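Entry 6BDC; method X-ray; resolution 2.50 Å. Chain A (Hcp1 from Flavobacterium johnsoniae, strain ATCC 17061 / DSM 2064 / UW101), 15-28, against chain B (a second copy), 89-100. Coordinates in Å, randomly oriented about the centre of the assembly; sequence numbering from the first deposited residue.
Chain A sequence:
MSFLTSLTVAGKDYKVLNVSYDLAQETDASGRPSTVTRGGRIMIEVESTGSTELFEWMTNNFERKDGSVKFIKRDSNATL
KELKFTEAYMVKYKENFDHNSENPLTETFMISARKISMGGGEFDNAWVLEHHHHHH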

# COMPACT_ATOMS: atom_id res chain seq x y z
N LYS A 15 -0.87 26.55 14.72
CA LYS A 15 0.29 26.02 14.01
C LYS A 15 -0.17 24.88 13.11
O LYS A 15 -0.76 23.90 13.57
CB LYS A 15 1.35 25.53 14.99
N VAL A 16 0.10 25.01 11.82
CA VAL A 16 -0.40 24.07 10.82
C VAL A 16 0.75 23.19 10.36
O VAL A 16 1.78 23.69 9.90
CB VAL A 16 -1.04 24.79 9.63
CG1 VAL A 16 -1.46 23.78 8.60
CG2 VAL A 16 -2.23 25.59 10.08
N LEU A 17 0.55 21.88 10.48
CA LEU A 17 1.54 20.93 9.98
C LEU A 17 1.35 20.67 8.49
O LEU A 17 2.30 20.80 7.71
CB LEU A 17 1.47 19.63 10.79
CG LEU A 17 1.46 19.84 12.31
CD1 LEU A 17 1.21 18.52 13.05
CD2 LEU A 17 2.77 20.49 12.81
N ASN A 18 0.13 20.32 8.08
CA ASN A 18 -0.16 20.01 6.69
C ASN A 18 -1.40 20.76 6.23
O ASN A 18 -2.37 20.88 6.99
CB ASN A 18 -0.38 18.51 6.47
CG ASN A 18 0.86 17.68 6.72
OD1 ASN A 18 1.91 18.21 7.07
ND2 ASN A 18 0.74 16.37 6.55
N VAL A 19 -1.37 21.27 5.00
CA VAL A 19 -2.55 21.80 4.35
C VAL A 19 -2.61 21.27 2.93
O VAL A 19 -1.59 20.90 2.34
CB VAL A 19 -2.59 23.35 4.32
CG1 VAL A 19 -3.96 23.86 4.73
CG2 VAL A 19 -1.48 23.94 5.16
N SER A 20 -3.82 21.24 2.37
CA SER A 20 -4.03 20.95 0.96
C SER A 20 -5.42 21.41 0.57
O SER A 20 -6.35 21.42 1.38
CB SER A 20 -3.82 19.46 0.63
OG SER A 20 -5.04 18.74 0.72
N TYR A 21 -5.56 21.80 -0.70
CA TYR A 21 -6.84 22.18 -1.28
C TYR A 21 -6.74 21.93 -2.77
O TYR A 21 -5.73 22.28 -3.39
CB TYR A 21 -7.18 23.65 -0.99
CG TYR A 21 -6.20 24.65 -1.56
CD1 TYR A 21 -5.04 24.97 -0.89
CD2 TYR A 21 -6.45 25.26 -2.78
CE1 TYR A 21 -4.14 25.88 -1.41
CE2 TYR A 21 -5.55 26.17 -3.32
CZ TYR A 21 -4.40 26.48 -2.62
OH TYR A 21 -3.50 27.38 -3.14
N ASP A 22 -7.76 21.30 -3.34
CA ASP A 22 -7.67 20.87 -4.72
C ASP A 22 -8.97 21.15 -5.44
O ASP A 22 -10.05 21.16 -4.84
CB ASP A 22 -7.31 19.37 -4.82
CG ASP A 22 -8.38 18.48 -4.25
OD1 ASP A 22 -9.32 18.13 -4.99
OD2 ASP A 22 -8.27 18.10 -3.06
N LEU A 23 -8.85 21.39 -6.75
CA LEU A 23 -9.99 21.60 -7.63
C LEU A 23 -9.81 20.73 -8.86
O LEU A 23 -8.69 20.45 -9.30
CB LEU A 23 -10.12 23.06 -8.06
CG LEU A 23 -10.09 24.16 -7.00
CD1 LEU A 23 -8.66 24.61 -6.70
CD2 LEU A 23 -10.92 25.35 -7.44
N ALA A 24 -10.94 20.31 -9.44
CA ALA A 24 -10.88 19.40 -10.56
C ALA A 24 -12.15 19.50 -11.39
O ALA A 24 -13.25 19.72 -10.86
CB ALA A 24 -10.67 17.96 -10.09
N GLN A 25 -11.99 19.34 -12.70
CA GLN A 25 -13.09 19.13 -13.62
C GLN A 25 -12.85 17.86 -14.41
O GLN A 25 -11.70 17.52 -14.73
CB GLN A 25 -13.27 20.33 -14.57
CG GLN A 25 -11.98 21.03 -14.98
CD GLN A 25 -12.20 22.01 -16.12
OE1 GLN A 25 -13.11 21.84 -16.92
NE2 GLN A 25 -11.36 23.04 -16.19
N GLU A 26 -13.92 17.13 -14.70
CA GLU A 26 -13.79 15.86 -15.40
C GLU A 26 -13.62 16.10 -16.90
O GLU A 26 -14.10 17.09 -17.45
CB GLU A 26 -15.02 14.98 -15.16
CG GLU A 26 -15.63 15.13 -13.79
CD GLU A 26 -17.13 14.93 -13.83
OE1 GLU A 26 -17.83 15.80 -14.39
OE2 GLU A 26 -17.60 13.89 -13.32
N THR A 27 -12.92 15.17 -17.56
CA THR A 27 -12.74 15.21 -19.00
C THR A 27 -13.45 14.03 -19.65
O THR A 27 -13.60 12.96 -19.04
CB THR A 27 -11.25 15.17 -19.38
OG1 THR A 27 -10.67 13.93 -18.93
CG2 THR A 27 -10.51 16.33 -18.74
N ASP A 28 -13.86 14.23 -20.89
CA ASP A 28 -14.56 13.22 -21.64
C ASP A 28 -13.61 12.69 -22.68
O ASP A 28 -12.98 13.45 -23.40
CB ASP A 28 -15.79 13.82 -22.31
N TYR B 89 -5.68 22.47 -21.46
CA TYR B 89 -6.67 22.98 -20.52
C TYR B 89 -6.37 22.48 -19.11
O TYR B 89 -6.01 21.31 -18.93
CB TYR B 89 -8.09 22.57 -20.93
N MSE B 90 -6.50 23.37 -18.13
CA MSE B 90 -6.33 22.99 -16.73
C MSE B 90 -7.47 22.07 -16.29
O MSE B 90 -8.64 22.44 -16.38
CB MSE B 90 -6.28 24.23 -15.83
CG MSE B 90 -4.89 24.56 -15.29
SE MSE B 90 -4.35 23.43 -13.81
CE MSE B 90 -2.84 24.49 -13.18
N VAL B 91 -7.13 20.87 -15.83
CA VAL B 91 -8.10 19.84 -15.51
C VAL B 91 -8.15 19.55 -14.02
O VAL B 91 -9.23 19.43 -13.44
CB VAL B 91 -7.81 18.55 -16.30
CG1 VAL B 91 -8.70 17.41 -15.82
CG2 VAL B 91 -8.03 18.80 -17.78
N LYS B 92 -6.99 19.42 -13.37
CA LYS B 92 -6.92 19.20 -11.94
C LYS B 92 -5.79 20.04 -11.37
O LYS B 92 -4.79 20.31 -12.05
CB LYS B 92 -6.71 17.72 -11.59
N TYR B 93 -5.94 20.43 -10.11
CA TYR B 93 -4.96 21.27 -9.43
C TYR B 93 -5.02 20.98 -7.94
O TYR B 93 -6.10 20.75 -7.39
CB TYR B 93 -5.23 22.76 -9.69
CG TYR B 93 -4.33 23.71 -8.93
CD1 TYR B 93 -3.13 24.15 -9.48
CD2 TYR B 93 -4.69 24.18 -7.68
CE1 TYR B 93 -2.31 25.02 -8.80
CE2 TYR B 93 -3.87 25.06 -6.98
CZ TYR B 93 -2.68 25.48 -7.54
OH TYR B 93 -1.86 26.34 -6.86
N LYS B 94 -3.85 21.01 -7.29
CA LYS B 94 -3.77 20.81 -5.85
C LYS B 94 -2.50 21.47 -5.34
O LYS B 94 -1.40 21.10 -5.75
CB LYS B 94 -3.80 19.33 -5.48
CG LYS B 94 -3.20 19.03 -4.12
CD LYS B 94 -3.41 17.58 -3.71
CE LYS B 94 -2.39 17.17 -2.66
NZ LYS B 94 -2.85 15.99 -1.87
N GLU B 95 -2.66 22.44 -4.45
CA GLU B 95 -1.54 23.03 -3.73
C GLU B 95 -1.49 22.40 -2.34
O GLU B 95 -2.50 22.37 -1.63
CB GLU B 95 -1.67 24.55 -3.62
CG GLU B 95 -0.46 25.23 -2.98
CD GLU B 95 -0.29 26.67 -3.40
OE1 GLU B 95 -1.29 27.28 -3.83
OE2 GLU B 95 0.84 27.19 -3.31
N ASN B 96 -0.33 21.87 -1.98
CA ASN B 96 -0.19 21.07 -0.77
C ASN B 96 1.02 21.56 -0.00
O ASN B 96 2.10 21.72 -0.58
CB ASN B 96 -0.06 19.58 -1.11
CG ASN B 96 0.30 18.73 0.09
OD1 ASN B 96 -0.58 18.25 0.81
ND2 ASN B 96 1.59 18.53 0.30
N PHE B 97 0.84 21.79 1.29
CA PHE B 97 1.94 22.12 2.18
C PHE B 97 2.15 20.97 3.15
O PHE B 97 1.20 20.53 3.82
CB PHE B 97 1.69 23.41 2.95
CG PHE B 97 2.66 23.64 4.07
CD1 PHE B 97 4.02 23.68 3.83
CD2 PHE B 97 2.22 23.81 5.36
CE1 PHE B 97 4.92 23.89 4.86
CE2 PHE B 97 3.12 24.02 6.40
CZ PHE B 97 4.46 24.06 6.14
N ASP B 98 3.39 20.48 3.23
CA ASP B 98 3.78 19.43 4.16
C ASP B 98 5.06 19.86 4.84
O ASP B 98 6.10 19.98 4.19
CB ASP B 98 3.98 18.09 3.43
CG ASP B 98 4.81 17.11 4.23
OD1 ASP B 98 6.06 17.16 4.11
OD2 ASP B 98 4.23 16.29 4.97
N HIS B 99 4.99 20.08 6.16
CA HIS B 99 6.16 20.53 6.90
C HIS B 99 7.20 19.42 7.07
O HIS B 99 8.30 19.70 7.55
CB HIS B 99 5.73 21.08 8.27
CG HIS B 99 5.54 20.02 9.33
ND1 HIS B 99 5.21 18.72 9.04
CD2 HIS B 99 5.64 20.10 10.68
CE1 HIS B 99 5.12 18.03 10.16
NE2 HIS B 99 5.37 18.84 11.17
N ASN B 100 6.78 18.21 6.75
CA ASN B 100 7.53 17.03 7.07
C ASN B 100 8.87 16.95 6.40
O ASN B 100 9.83 16.49 7.01
CB ASN B 100 6.72 15.79 6.71

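The contact is an antiparallel strand pairing between two copies of the protein, with axes 176° apart and 943 Å² buried. Its first rule is that the backbones pay for each other. Val A19, Tyr A21 and Leu A23 each use both N and O, and they do so in closed pairs. Val A19 N reaches Phe B97 O at 2.9 Å, and Phe B97 N returns to Val A19 O at 2.8 Å; Leu A23 N to Tyr B93 O and Tyr B93 N to Leu A23 O are both 2.9 Å. The middle pair is looser: Tyr A21 N to Glu B95 O is 3.2 Å, Glu B95 N to Tyr A21 O 3.3 Å. At the ends the ladder runs on with single bonds, Gln A25 N to Val B91 O at 2.9 Å and nearly straight at 170°, and His B99 N to Leu A17 O at 3.2 Å.

Between these rungs the CA atoms draw close, and their hydrogens give the carbonyls a second, weaker contact. Ser A20 CA lies 3.3 Å from Glu B95 O and Lys B94 CA 3.5 Å from Tyr A21 O, so these acceptors receive both an N-H and a CA-H from the opposing strand.

The face bearing Val A19, Tyr A21, Leu A23, Tyr B93, Glu B95 and Phe B97 is buried, and it holds one acid among apolar and aromatic groups. That acid is satisfied: Tyr A21 OH donates to Glu B95 OE1 at 2.3 Å, a very short bond, while Glu B95 OE2 is bonded elsewhere in the structure. The tyrosine's p rotamer brings its end nearer the other strand, and Glu B95 meets it with chi1 and chi2 both t. Tyr B93 OH likewise finds its partner elsewhere, leaving its ring to pack, with Tyr A21 CE2 at its edge, 4.2 Å from Tyr B93 CE2, and Leu A23 CD1 4.1 Å from Tyr B93 CD2. Val A19 CG2 sits at the edge of the Phe B97 ring, 3.7 Å from Phe B97 CD2.

The other face, with Asn A18, Ser A20, Asp A22, Ala A24 and their partners, is more polar. Asp A22 and Lys B94 meet through carbon, CB to CB at 3.6 Å, and the acid's end leads away.

Beyond the strand pairs, Gln A25 NE2 comes within 2.8 Å of Met B90 O, and Leu A17 CB lies over one face of the His B99 ring, 4.0 Å from its centroid.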